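Local coordinates for protein BamaA.19900.a (Balamuthia mandrillaris, PDB 6VZZ) that probably phosphorylates glucose at the expense of ATP, as a glucokinase of the actin-like ATPase clan, and binds beta-D-glucose, at residues R26-A29 with V30-A33; R104-D108 with G109-D113; R125-R128 with S129-P132; L316-I319 with A320-C324; D337-V340 with N341-F345. All coordinates share one frame; numbering follows the deposited sequence.

Interaction 1: residues R26-A29 with V30-A33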
loop_
_atom_site.group_PDB
_atom_site.type_symbol
_atom_site.label_atom_id
_atom_site.label_comp_id
_atom_site.label_asym_id
_atom_site.label_seq_id
_atom_site.Cartn_x
_atom_site.Cartn_y
_atom_site.Cartn_z
ATOM N N ARG A 26 -21.613 -27.531 -28.096
ATOM C CA ARG A 26 -22.914 -27.917 -27.572
ATOM C C ARG A 26 -23.253 -29.391 -27.776
ATOM O O ARG A 26 -24.241 -29.857 -27.197
ATOM C CB ARG A 26 -23.991 -27.052 -28.207
ATOM C CG ARG A 26 -24.167 -27.297 -29.679
ATOM C CD ARG A 26 -25.034 -26.229 -30.263
ATOM N NE ARG A 26 -25.437 -26.517 -31.628
ATOM C CZ ARG A 26 -25.765 -25.580 -32.508
ATOM N NH1 ARG A 26 -25.714 -24.302 -32.151
ATOM N NH2 ARG A 26 -26.128 -25.922 -33.741
ATOM N N VAL A 27 -22.482 -30.139 -28.577
ATOM C CA VAL A 27 -22.741 -31.575 -28.671
ATOM C C VAL A 27 -22.562 -32.231 -27.311
ATOM O O VAL A 27 -23.194 -33.253 -27.018
ATOM C CB VAL A 27 -21.841 -32.245 -29.733
ATOM C CG1 VAL A 27 -22.138 -31.693 -31.130
ATOM C CG2 VAL A 27 -20.363 -32.087 -29.367
ATOM N N ALA A 28 -21.715 -31.654 -26.455
ATOM C CA ALA A 28 -21.439 -32.236 -25.149
ATOM C C ALA A 28 -22.606 -32.101 -24.180
ATOM O O ALA A 28 -22.588 -32.750 -23.128
ATOM C CB ALA A 28 -20.191 -31.590 -24.548
ATOM N N ALA A 29 -23.609 -31.278 -24.498
ATOM C CA ALA A 29 -24.769 -31.154 -23.623
ATOM C C ALA A 29 -25.562 -32.451 -23.521
ATOM O O ALA A 29 -26.253 -32.664 -22.521
ATOM C CB ALA A 29 -25.681 -30.028 -24.105
ATOM N N VAL A 30 -25.480 -33.329 -24.519
ATOM C CA VAL A 30 -26.214 -34.588 -24.460
ATOM C C VAL A 30 -25.272 -35.727 -24.101
ATOM O O VAL A 30 -25.545 -36.894 -24.409
ATOM C CB VAL A 30 -26.944 -34.875 -25.785
ATOM C CG1 VAL A 30 -28.010 -33.821 -26.024
ATOM C CG2 VAL A 30 -25.955 -34.924 -26.956
ATOM N N SER A 31 -24.159 -35.394 -23.455
ATOM C CA SER A 31 -23.194 -36.368 -22.969
ATOM C C SER A 31 -23.287 -36.464 -21.454
ATOM O O SER A 31 -23.946 -35.659 -20.795
ATOM C CB SER A 31 -21.769 -35.988 -23.388
ATOM O OG SER A 31 -21.307 -34.869 -22.644
ATOM N N SER A 32 -22.605 -37.468 -20.902
ATOM C CA SER A 32 -22.680 -37.701 -19.465
ATOM C C SER A 32 -22.170 -36.501 -18.682
ATOM O O SER A 32 -22.762 -36.117 -17.666
ATOM C CB SER A 32 -21.898 -38.958 -19.100
ATOM O OG SER A 32 -22.362 -40.059 -19.866
ATOM N N ALA A 33 -21.084 -35.880 -19.145
ATOM C CA ALA A 33 -20.528 -34.752 -18.409
ATOM C C ALA A 33 -21.346 -33.483 -18.597
ATOM O O ALA A 33 -21.183 -32.532 -17.826
ATOM C CB ALA A 33 -19.077 -34.504 -18.827
#
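A short 3-10 turn, in the loop between helix 16-25 and strand 37-43, brings Ser31 back onto Ala28. The meeting point is the carbonyl oxygen of Ala28, which takes two hydrogen bonds from the same serine. Ser31 N reaches Ala28 O at 3.1 Å. The hydroxyl, Ser31 OG, donates to Ala28 O at 2.5 Å and lies 18° from the carbonyl plane. What makes the double grip possible is the first torsion of Ser31: with chi1 at 72°, OG sits between its own backbone N and carbonyl carbon and faces back to Ala28 O. The methyl of Ala28 stands alongside, its CB 4.0 Å from Ser31 OG.

One residue earlier the same i to i+3 pattern is looser. Val30 N points at Val27 O over 3.4 Å, a weak bond, while a branch of the valine, CG2, lies beside the same oxygen.

Most of this turn faces outward, and Ala29, Val30 and Ser31 all touch a crystal neighbour. The methyl of Ala29 rests on Leu35 and Val92. Arg26 hydrogen-bonds through NH1 to the carbonyl of Leu89, so the turn, which precedes strand 37-43 in the chain, is fastened to the end of helix 72-90.

Interaction 2: residues R104-D108 with G109-D113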
loop_
_atom_site.group_PDB
_atom_site.type_symbol
_atom_site.label_atom_id
_atom_site.label_comp_id
_atom_site.label_asym_id
_atom_site.label_seq_id
_atom_site.Cartn_x
_atom_site.Cartn_y
_atom_site.Cartn_z
ATOM N N ARG A 104 -14.492 0.000 -8.006
ATOM C CA ARG A 104 -14.643 -0.539 -6.665
ATOM C C ARG A 104 -15.893 -1.389 -6.578
ATOM O O ARG A 104 -16.847 -1.209 -7.335
ATOM C CB ARG A 104 -14.718 0.583 -5.633
ATOM C CG ARG A 104 -13.438 1.356 -5.463
ATOM C CD ARG A 104 -13.717 2.829 -5.408
ATOM N NE ARG A 104 -14.505 3.198 -4.237
ATOM C CZ ARG A 104 -15.689 3.807 -4.294
ATOM N NH1 ARG A 104 -16.240 4.124 -5.471
ATOM N NH2 ARG A 104 -16.320 4.103 -3.169
ATOM N N ILE A 105 -15.892 -2.304 -5.616
ATOM C CA ILE A 105 -16.992 -3.239 -5.423
ATOM C C ILE A 105 -17.490 -3.136 -3.991
ATOM O O ILE A 105 -16.690 -3.105 -3.050
ATOM C CB ILE A 105 -16.556 -4.673 -5.751
ATOM C CG1 ILE A 105 -16.143 -4.720 -7.210
ATOM C CG2 ILE A 105 -17.669 -5.673 -5.447
ATOM C CD1 ILE A 105 -15.206 -5.786 -7.472
ATOM N N SER A 106 -18.807 -3.093 -3.831
ATOM C CA SER A 106 -19.396 -2.876 -2.525
ATOM C C SER A 106 -19.063 -4.033 -1.580
ATOM O O SER A 106 -18.796 -5.153 -2.024
ATOM C CB SER A 106 -20.908 -2.726 -2.663
ATOM O OG SER A 106 -21.451 -3.837 -3.352
ATOM N N PRO A 107 -19.053 -3.777 -0.270
ATOM C CA PRO A 107 -18.830 -4.859 0.704
ATOM C C PRO A 107 -19.644 -6.119 0.471
ATOM O O PRO A 107 -19.146 -7.217 0.750
ATOM C CB PRO A 107 -19.207 -4.188 2.027
ATOM C CG PRO A 107 -18.780 -2.766 1.823
ATOM C CD PRO A 107 -18.998 -2.447 0.365
ATOM N N ASP A 108 -20.875 -6.016 -0.027
ATOM C CA ASP A 108 -21.692 -7.208 -0.248
ATOM C C ASP A 108 -21.477 -7.838 -1.620
ATOM O O ASP A 108 -22.151 -8.820 -1.941
ATOM C CB ASP A 108 -23.188 -6.893 -0.049
ATOM C CG ASP A 108 -23.722 -5.849 -1.031
ATOM O OD1 ASP A 108 -22.927 -5.266 -1.806
ATOM O OD2 ASP A 108 -24.952 -5.609 -1.018
ATOM N N GLY A 109 -20.561 -7.306 -2.432
ATOM C CA GLY A 109 -20.267 -7.887 -3.729
ATOM C C GLY A 109 -21.348 -7.727 -4.772
ATOM O O GLY A 109 -21.230 -8.300 -5.858
ATOM N N GLU A 110 -22.385 -6.945 -4.485
ATOM C CA GLU A 110 -23.546 -6.820 -5.357
ATOM C C GLU A 110 -23.386 -5.738 -6.425
ATOM O O GLU A 110 -24.008 -5.843 -7.491
ATOM C CB GLU A 110 -24.788 -6.539 -4.500
ATOM C CG GLU A 110 -26.095 -6.367 -5.267
ATOM C CD GLU A 110 -26.512 -7.621 -6.022
ATOM O OE1 GLU A 110 -26.246 -8.740 -5.519
ATOM O OE2 GLU A 110 -27.103 -7.484 -7.121
ATOM N N VAL A 111 -22.552 -4.724 -6.189
ATOM C CA VAL A 111 -22.520 -3.513 -7.006
ATOM C C VAL A 111 -21.086 -3.207 -7.429
ATOM O O VAL A 111 -20.171 -3.220 -6.599
ATOM C CB VAL A 111 -23.105 -2.301 -6.248
ATOM C CG1 VAL A 111 -23.164 -1.078 -7.157
ATOM C CG2 VAL A 111 -24.468 -2.633 -5.663
ATOM N N LEU A 112 -20.902 -2.903 -8.713
ATOM C CA LEU A 112 -19.655 -2.379 -9.252
ATOM C C LEU A 112 -19.827 -0.895 -9.558
ATOM O O LEU A 112 -20.870 -0.477 -10.069
ATOM C CB LEU A 112 -19.243 -3.138 -10.522
ATOM C CG LEU A 112 -18.172 -2.522 -11.430
ATOM C CD1 LEU A 112 -16.775 -2.563 -10.803
ATOM C CD2 LEU A 112 -18.168 -3.206 -12.775
ATOM N N ASP A 113 -18.809 -0.101 -9.232
ATOM C CA ASP A 113 -18.785 1.342 -9.473
ATOM C C ASP A 113 -17.604 1.589 -10.412
ATOM O O ASP A 113 -16.446 1.520 -9.988
ATOM C CB ASP A 113 -18.646 2.102 -8.147
ATOM C CG ASP A 113 -18.817 3.615 -8.287
ATOM O OD1 ASP A 113 -18.250 4.232 -9.218
ATOM O OD2 ASP A 113 -19.526 4.200 -7.440
HETATM O O HOH W 1 -15.079 3.304 -8.436
#
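Arg104 and Asp113 form an antiparallel hydrogen-bonded pair, and Ile105 with Leu112 the non-hydrogen-bonded pair next to it. Asp113 N donates to Arg104 O at 2.9 Å and Arg104 N returns a bond to Asp113 O at 3.2 Å. Ser106 N to Val111 O closes the paired part, after which a type I turn from Ser106 to Gly109 reverses the chain. Gly109 has a positive phi of 71°, a backbone shape that glycine accepts readily.

Inside the turn the side chains add bonds of their own. Ser106 OG takes Val111 N at 3.2 Å and itself donates to Asp108 OD1 at 2.6 Å. That oxygen also receives Glu110 N at 3.2 Å, from above the carboxylate plane, which makes an Asx turn at Asp108. The hydroxyl and carboxylate therefore brace the loop from within.

At the other end Arg104 and Asp113 run side by side on one face, their flat groups 60° apart. The direct salt bridge, NH1 to OD2, is long at 3.8 Å. A water at the guanidinium edge bridges NH1 to Asp113 O, and the stronger partner of OD2 is Arg125. Arg104 also makes a cation-pi contact with Trp365 of the second subunit. On the other face Ile105 CG1 meets Leu112 CD1 at 4.2 Å, and both rest on Phe143.

This is a beta hairpin of the three-stranded antiparallel sheet, and its strands lead to Ala102, Gly103, Thr115 and Asn116 of the glucose pocket.

Interaction 3: residues R125-R128 with S129-P132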
loop_
_atom_site.group_PDB
_atom_site.type_symbol
_atom_site.label_atom_id
_atom_site.label_comp_id
_atom_site.label_asym_id
_atom_site.label_seq_id
_atom_site.Cartn_x
_atom_site.Cartn_y
_atom_site.Cartn_z
ATOM N N ARG A 125 -22.666 2.748 -11.989
ATOM C CA ARG A 125 -22.816 1.582 -11.134
ATOM C C ARG A 125 -23.564 0.470 -11.859
ATOM O O ARG A 125 -24.465 0.723 -12.660
ATOM C CB ARG A 125 -23.539 1.957 -9.839
ATOM C CG ARG A 125 -22.723 2.932 -9.003
ATOM C CD ARG A 125 -23.405 3.376 -7.727
ATOM N NE ARG A 125 -22.457 4.109 -6.893
ATOM C CZ ARG A 125 -22.803 4.877 -5.867
ATOM N NH1 ARG A 125 -24.085 5.019 -5.548
ATOM N NH2 ARG A 125 -21.867 5.513 -5.164
ATOM N N LEU A 126 -23.165 -0.770 -11.579
ATOM C CA LEU A 126 -23.742 -1.952 -12.211
ATOM C C LEU A 126 -24.012 -2.990 -11.132
ATOM O O LEU A 126 -23.079 -3.435 -10.456
ATOM C CB LEU A 126 -22.804 -2.512 -13.287
ATOM C CG LEU A 126 -23.205 -3.816 -13.990
ATOM C CD1 LEU A 126 -24.490 -3.659 -14.792
ATOM C CD2 LEU A 126 -22.075 -4.335 -14.878
ATOM N N LYS A 127 -25.285 -3.363 -10.964
ATOM C CA LYS A 127 -25.703 -4.367 -9.992
ATOM C C LYS A 127 -25.735 -5.747 -10.636
ATOM O O LYS A 127 -26.124 -5.887 -11.799
ATOM C CB LYS A 127 -27.093 -4.035 -9.442
ATOM C CG LYS A 127 -27.237 -2.616 -8.936
ATOM C CD LYS A 127 -28.675 -2.282 -8.549
ATOM C CE LYS A 127 -28.739 -0.927 -7.838
ATOM N NZ LYS A 127 -29.984 -0.173 -8.173
ATOM N N ARG A 128 -25.336 -6.769 -9.869
ATOM C CA ARG A 128 -25.468 -8.155 -10.320
ATOM C C ARG A 128 -26.876 -8.459 -10.814
ATOM O O ARG A 128 -27.060 -9.064 -11.876
ATOM C CB ARG A 128 -25.166 -9.111 -9.182
ATOM C CG ARG A 128 -23.761 -9.454 -8.841
ATOM C CD ARG A 128 -23.967 -10.111 -7.503
ATOM N NE ARG A 128 -22.872 -10.897 -6.989
ATOM C CZ ARG A 128 -22.845 -11.325 -5.735
ATOM N NH1 ARG A 128 -21.816 -12.043 -5.287
ATOM N NH2 ARG A 128 -23.857 -11.015 -4.930
ATOM N N SER A 129 -27.884 -8.087 -10.019
ATOM C CA SER A 129 -29.277 -8.400 -10.304
ATOM C C SER A 129 -29.785 -7.800 -11.609
ATOM O O SER A 129 -30.901 -8.129 -12.020
ATOM C CB SER A 129 -30.156 -7.913 -9.155
ATOM O OG SER A 129 -30.253 -6.500 -9.162
ATOM N N GLU A 130 -29.023 -6.917 -12.252
ATOM C CA GLU A 130 -29.408 -6.348 -13.536
ATOM C C GLU A 130 -28.919 -7.167 -14.717
ATOM O O GLU A 130 -29.297 -6.872 -15.857
ATOM C CB GLU A 130 -28.860 -4.925 -13.679
ATOM C CG GLU A 130 -29.408 -3.912 -12.701
ATOM C CD GLU A 130 -28.793 -2.536 -12.914
ATOM O OE1 GLU A 130 -29.527 -1.615 -13.345
ATOM O OE2 GLU A 130 -27.566 -2.380 -12.668
ATOM N N LEU A 131 -28.091 -8.146 -14.478
ATOM C CA LEU A 131 -27.430 -8.996 -15.449
ATOM C C LEU A 131 -28.353 -10.127 -15.879
ATOM O O LEU A 131 -29.116 -10.656 -15.065
ATOM C CB LEU A 131 -26.155 -9.577 -14.854
ATOM C CG LEU A 131 -25.126 -8.539 -14.413
ATOM C CD1 LEU A 131 -23.971 -9.208 -13.681
ATOM C CD2 LEU A 131 -24.622 -7.762 -15.611
ATOM N N PRO A 132 -28.288 -10.521 -17.150
ATOM C CA PRO A 132 -29.136 -11.631 -17.621
ATOM C C PRO A 132 -28.740 -12.955 -16.971
ATOM O O PRO A 132 -27.570 -13.339 -16.957
ATOM C CB PRO A 132 -28.901 -11.643 -19.137
ATOM C CG PRO A 132 -27.569 -10.983 -19.329
ATOM C CD PRO A 132 -27.399 -9.996 -18.202
#
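Glu130 turns back on Lys127 at the point where strand 125-127 gives way to a 3-10 turn. Its OE2 accepts the backbone NH of Lys127 at 3.0 Å, an almost straight bond of 170° that arrives on the anti side of the carboxylate, close to its plane. The first torsion, chi1 -64°, sets CG beside the backbone N, and an extended chain then carries the carboxylate back past Lys127 CB, 3.7 Å from OE2. The other oxygen, OE1, forms a salt bridge with Arg73 of helix 72-90. Both carboxylate oxygens are thus engaged, and the neighbouring arginine probably favours the ionised form.

The backbone answers in the other direction. Lys127 O accepts Glu130 N at 3.1 Å, so these two residues are tied by both main chain and side chain. Arg128 O takes Leu131 N at 2.9 Å, continuing the i to i+3 pattern by one step.

Ser129 N and Arg128 NH2 face the preceding hairpin, while Arg128 NE makes a weak bond to Thr141 O. Ser129 N is satisfied by Glu110 OE2, whereas the ion pair from Arg128 NH2 to Glu110 OE1 is long and weak.

Beside the polar turn, Leu126 and Leu131 cross at about a right angle, CD1 of the first 4.2 Å from CD2 of the second, with Leu131 reaching Phe79. What results is a strand-to-3-10 turn in which a glutamate accepts the NH three residues back, at the edge strand of a small antiparallel sheet packed against helix 72-90.

Interaction 4: residues L316-I319 with A320-C324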
loop_
_atom_site.group_PDB
_atom_site.type_symbol
_atom_site.label_atom_id
_atom_site.label_comp_id
_atom_site.label_asym_id
_atom_site.label_seq_id
_atom_site.Cartn_x
_atom_site.Cartn_y
_atom_site.Cartn_z
ATOM N N LEU A 316 4.786 7.167 -13.923
ATOM C CA LEU A 316 4.574 5.746 -13.664
ATOM C C LEU A 316 5.727 5.172 -12.847
ATOM O O LEU A 316 5.507 4.424 -11.889
ATOM C CB LEU A 316 4.412 4.977 -14.977
ATOM C CG LEU A 316 4.390 3.454 -14.793
ATOM C CD1 LEU A 316 3.114 3.013 -14.105
ATOM C CD2 LEU A 316 4.560 2.743 -16.114
ATOM N N MET A 317 6.966 5.535 -13.193
ATOM C CA MET A 317 8.102 5.068 -12.409
ATOM C C MET A 317 8.088 5.634 -10.990
ATOM O O MET A 317 8.569 4.976 -10.064
ATOM C CB MET A 317 9.414 5.425 -13.107
ATOM C CG MET A 317 9.683 4.660 -14.391
ATOM S SD MET A 317 9.885 2.885 -14.127
ATOM C CE MET A 317 8.419 2.238 -14.912
ATOM N N ARG A 318 7.549 6.843 -10.791
ATOM C CA ARG A 318 7.575 7.427 -9.450
ATOM C C ARG A 318 6.589 6.736 -8.511
ATOM O O ARG A 318 6.912 6.486 -7.343
ATOM C CB ARG A 318 7.285 8.921 -9.505
ATOM C CG ARG A 318 7.405 9.591 -8.153
ATOM C CD ARG A 318 7.526 11.098 -8.302
ATOM N NE ARG A 318 8.456 11.427 -9.373
ATOM C CZ ARG A 318 8.554 12.620 -9.950
ATOM N NH1 ARG A 318 9.418 12.799 -10.939
ATOM N NH2 ARG A 318 7.777 13.622 -9.557
ATOM N N ILE A 319 5.378 6.435 -8.984
ATOM C CA ILE A 319 4.439 5.728 -8.120
ATOM C C ILE A 319 4.921 4.298 -7.890
ATOM O O ILE A 319 4.791 3.751 -6.788
ATOM C CB ILE A 319 3.008 5.785 -8.705
ATOM C CG1 ILE A 319 1.990 5.071 -7.804
ATOM C CG2 ILE A 319 2.946 5.158 -10.083
ATOM C CD1 ILE A 319 2.012 5.511 -6.358
ATOM N N ALA A 320 5.520 3.681 -8.909
ATOM C CA ALA A 320 6.024 2.327 -8.734
ATOM C C ALA A 320 7.168 2.295 -7.729
ATOM O O ALA A 320 7.236 1.389 -6.887
ATOM C CB ALA A 320 6.458 1.749 -10.081
ATOM N N LYS A 321 8.071 3.280 -7.798
ATOM C CA LYS A 321 9.164 3.379 -6.834
ATOM C C LYS A 321 8.634 3.416 -5.406
ATOM O O LYS A 321 9.031 2.608 -4.559
ATOM C CB LYS A 321 9.996 4.625 -7.129
ATOM C CG LYS A 321 10.976 5.003 -6.040
ATOM C CD LYS A 321 11.103 6.508 -5.903
ATOM C CE LYS A 321 10.973 7.199 -7.251
ATOM N NZ LYS A 321 11.288 8.665 -7.194
ATOM N N ASN A 322 7.701 4.327 -5.130
ATOM C CA ASN A 322 7.226 4.497 -3.762
ATOM C C ASN A 322 6.395 3.311 -3.274
ATOM O O ASN A 322 6.435 2.981 -2.079
ATOM C CB ASN A 322 6.462 5.808 -3.658
ATOM C CG ASN A 322 7.409 6.993 -3.627
ATOM O OD1 ASN A 322 8.035 7.269 -2.599
ATOM N ND2 ASN A 322 7.570 7.665 -4.766
ATOM N N LEU A 323 5.651 2.650 -4.165
ATOM C CA LEU A 323 4.909 1.471 -3.736
ATOM C C LEU A 323 5.847 0.301 -3.457
ATOM O O LEU A 323 5.591 -0.500 -2.551
ATOM C CB LEU A 323 3.868 1.091 -4.784
ATOM C CG LEU A 323 2.704 2.064 -4.985
ATOM C CD1 LEU A 323 1.839 1.570 -6.115
ATOM C CD2 LEU A 323 1.881 2.215 -3.719
ATOM N N CYS A 324 6.938 0.180 -4.222
ATOM C CA CYS A 324 7.923 -0.856 -3.928
ATOM C C CYS A 324 8.485 -0.688 -2.521
ATOM O O CYS A 324 8.674 -1.669 -1.792
ATOM C CB CYS A 324 9.057 -0.825 -4.961
ATOM S SG CYS A 324 8.651 -1.542 -6.582
#
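Asn322 adds a side-chain bond to the regular i to i+4 series that runs from Leu316-Ala320 to Ile319-Leu323: Arg318 O accepts its backbone N at 3.2 Å and also its ND2 at 2.9 Å, the two donors coming from opposite faces of the carbonyl plane. Chi1 of -76° keeps the amide beside its own backbone N, where ND2 can look back down the helix. The other end of the amide, OD1, accepts the backbone NH of Ala223 in the second subunit, so both ends of the group are used.

Charged contacts involve Arg318 and Lys321. The two run side by side and point the same way, NE and NZ 4.5 Å apart, because both reach Glu356 OE1 and the carboxylate holds them together. Lys321 bends at chi2 and chi3 to get there, and its NZ also bonds to Asp359 O. Arg318 has a further salt bridge to Glu237.

Apolar contact is made by Ile319 and Leu323. Ile319 CD1 touches Leu323 CG at 3.8 Å, and CG1 lies 3.9 Å from Leu323 CD1. The small methyl of Ala320 packs on Leu189 and Met332, while Leu323 meets Phe219 of the second subunit.

Helix 303-327 thus has one side on strands 186-191 and 331-335 of the six-stranded sheet and another at the dimer interface, a helix-on-sheet layer in keeping with the actin-like ATPase fold.

Interaction 5: residues D337-V340 with N341-F345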
loop_
_atom_site.group_PDB
_atom_site.type_symbol
_atom_site.label_atom_id
_atom_site.label_comp_id
_atom_site.label_asym_id
_atom_site.label_seq_id
_atom_site.Cartn_x
_atom_site.Cartn_y
_atom_site.Cartn_z
ATOM N N ASP A 337 -2.523 -5.053 -22.455
ATOM C CA ASP A 337 -2.184 -5.122 -23.874
ATOM C C ASP A 337 -1.640 -3.793 -24.378
ATOM O O ASP A 337 -0.848 -3.763 -25.325
ATOM C CB ASP A 337 -3.396 -5.556 -24.699
ATOM C CG ASP A 337 -3.732 -7.040 -24.522
ATOM O OD1 ASP A 337 -2.999 -7.744 -23.795
ATOM O OD2 ASP A 337 -4.733 -7.505 -25.111
ATOM N N ASN A 338 -2.031 -2.688 -23.748
ATOM C CA ASN A 338 -1.466 -1.404 -24.133
ATOM C C ASN A 338 0.024 -1.332 -23.830
ATOM O O ASN A 338 0.771 -0.664 -24.558
ATOM C CB ASN A 338 -2.194 -0.276 -23.416
ATOM C CG ASN A 338 -2.013 1.042 -24.100
ATOM O OD1 ASN A 338 -2.185 1.152 -25.320
ATOM N ND2 ASN A 338 -1.640 2.057 -23.326
ATOM N N GLN A 339 0.469 -2.002 -22.757
ATOM C CA GLN A 339 1.880 -1.962 -22.388
ATOM C C GLN A 339 2.753 -2.578 -23.471
ATOM O O GLN A 339 3.884 -2.128 -23.688
ATOM C CB GLN A 339 2.092 -2.683 -21.061
ATOM C CG GLN A 339 3.521 -2.672 -20.559
ATOM C CD GLN A 339 4.060 -1.274 -20.365
ATOM O OE1 GLN A 339 3.403 -0.414 -19.782
ATOM N NE2 GLN A 339 5.255 -1.036 -20.865
ATOM N N VAL A 340 2.239 -3.594 -24.166
ATOM C CA VAL A 340 2.975 -4.226 -25.260
ATOM C C VAL A 340 3.448 -3.187 -26.272
ATOM O O VAL A 340 4.606 -3.200 -26.704
ATOM C CB VAL A 340 2.101 -5.304 -25.929
ATOM C CG1 VAL A 340 2.868 -5.998 -27.039
ATOM C CG2 VAL A 340 1.619 -6.311 -24.888
ATOM N N ASN A 341 2.566 -2.264 -26.656
ATOM C CA ASN A 341 2.925 -1.279 -27.668
ATOM C C ASN A 341 3.859 -0.192 -27.150
ATOM O O ASN A 341 4.369 0.591 -27.959
ATOM C CB ASN A 341 1.665 -0.625 -28.244
ATOM C CG ASN A 341 0.713 -1.630 -28.862
ATOM O OD1 ASN A 341 -0.448 -1.696 -28.491
ATOM N ND2 ASN A 341 1.204 -2.413 -29.810
ATOM N N ASN A 342 4.091 -0.113 -25.842
ATOM C CA ASN A 342 4.932 0.930 -25.269
ATOM C C ASN A 342 6.268 0.422 -24.750
ATOM O O ASN A 342 7.042 1.219 -24.211
ATOM C CB ASN A 342 4.192 1.652 -24.136
ATOM C CG ASN A 342 3.061 2.517 -24.642
ATOM O OD1 ASN A 342 2.972 2.803 -25.832
ATOM N ND2 ASN A 342 2.195 2.953 -23.737
ATOM N N ASN A 343 6.568 -0.872 -24.889
ATOM C CA ASN A 343 7.844 -1.379 -24.390
ATOM C C ASN A 343 9.018 -0.854 -25.201
ATOM O O ASN A 343 10.112 -0.687 -24.657
ATOM C CB ASN A 343 7.861 -2.905 -24.400
ATOM C CG ASN A 343 6.923 -3.500 -23.386
ATOM O OD1 ASN A 343 6.772 -2.984 -22.274
ATOM N ND2 ASN A 343 6.274 -4.595 -23.763
ATOM N N LEU A 344 8.821 -0.605 -26.500
ATOM C CA LEU A 344 9.898 -0.044 -27.304
ATOM C C LEU A 344 10.281 1.335 -26.793
ATOM O O LEU A 344 11.466 1.625 -26.591
ATOM C CB LEU A 344 9.497 0.018 -28.773
ATOM C CG LEU A 344 10.440 0.826 -29.670
ATOM C CD1 LEU A 344 11.798 0.149 -29.837
ATOM C CD2 LEU A 344 9.801 1.111 -31.026
ATOM N N PHE A 345 9.284 2.196 -26.556
ATOM C CA PHE A 345 9.581 3.503 -25.977
ATOM C C PHE A 345 10.336 3.350 -24.669
ATOM O O PHE A 345 11.287 4.093 -24.397
ATOM C CB PHE A 345 8.305 4.309 -25.743
ATOM C CG PHE A 345 8.557 5.628 -25.076
ATOM C CD1 PHE A 345 8.853 6.755 -25.830
ATOM C CD2 PHE A 345 8.544 5.738 -23.693
ATOM C CE1 PHE A 345 9.117 7.973 -25.220
ATOM C CE2 PHE A 345 8.813 6.957 -23.075
ATOM C CZ PHE A 345 9.099 8.073 -23.840
#
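Gln339 and Asn343 meet at about a right angle, and their amide groups join in a single straight hydrogen bond. Gln339 NE2 donates to Asn343 OD1 at 2.8 Å with an angle of 175° at the hydrogen. The oxygen lies in the plane of the glutamine amide, the nitrogen stands above the plane of the asparagine carbonyl, and the two flat groups are turned 39° against each other. Gln339 reaches it by leaving the backbone with CG opposite N (chi1 -178°) and then bending at chi2, which folds the amide forward over the turn.

The Asn342 side chain packs beside the turn, its CB 3.8 Å from Gln339 O.

The backbone is less regular. Asn342 N donates to Gln339 O at 3.0 Å, Asn341 N bonds only weakly to Asn338 O, and a type I turn from Val340 to Asn343 joins the weakly bonded helix 337-340 to helix 343-348. Helix 303-327 lies against the turn, with Phe313 touching both Gln339 and Asn342.

The bonding partners are consistent with the modelled orientation of the Asn343 amide: OD1 accepts from Gln339 NE2 and from Thr373 OG1, while ND2 donates to Gln374 O. The Gln339-Asn343 pair is a neutral amide link, and through Asn343 it joins the turn to Thr373 and Gln374 of strand 370-374; Asp337 adds a bond from OD1 to Val378 N.

From the N terminus the five contacts follow in series, and none nests in or crosses another. Interactions 1, 2, 3 and 5 close short turns, while interaction 4 is one stretch of a continuous helix. Interaction 1 lies in the loop before strand 37-43, about 30 Å between centres from its nearest neighbour, interaction 3. Interactions 2 and 3 touch: Leu112 O is probably bonded to Leu126 N, so that strand 125-127, which leads into the turn of interaction 3, completes a three-stranded sheet with the hairpin. Interactions 4 and 5 belong to the region of the six-stranded sheet, nearest atoms about 5 Å apart. Helix 303-327 links them, carrying interaction 4 and packing on interaction 5.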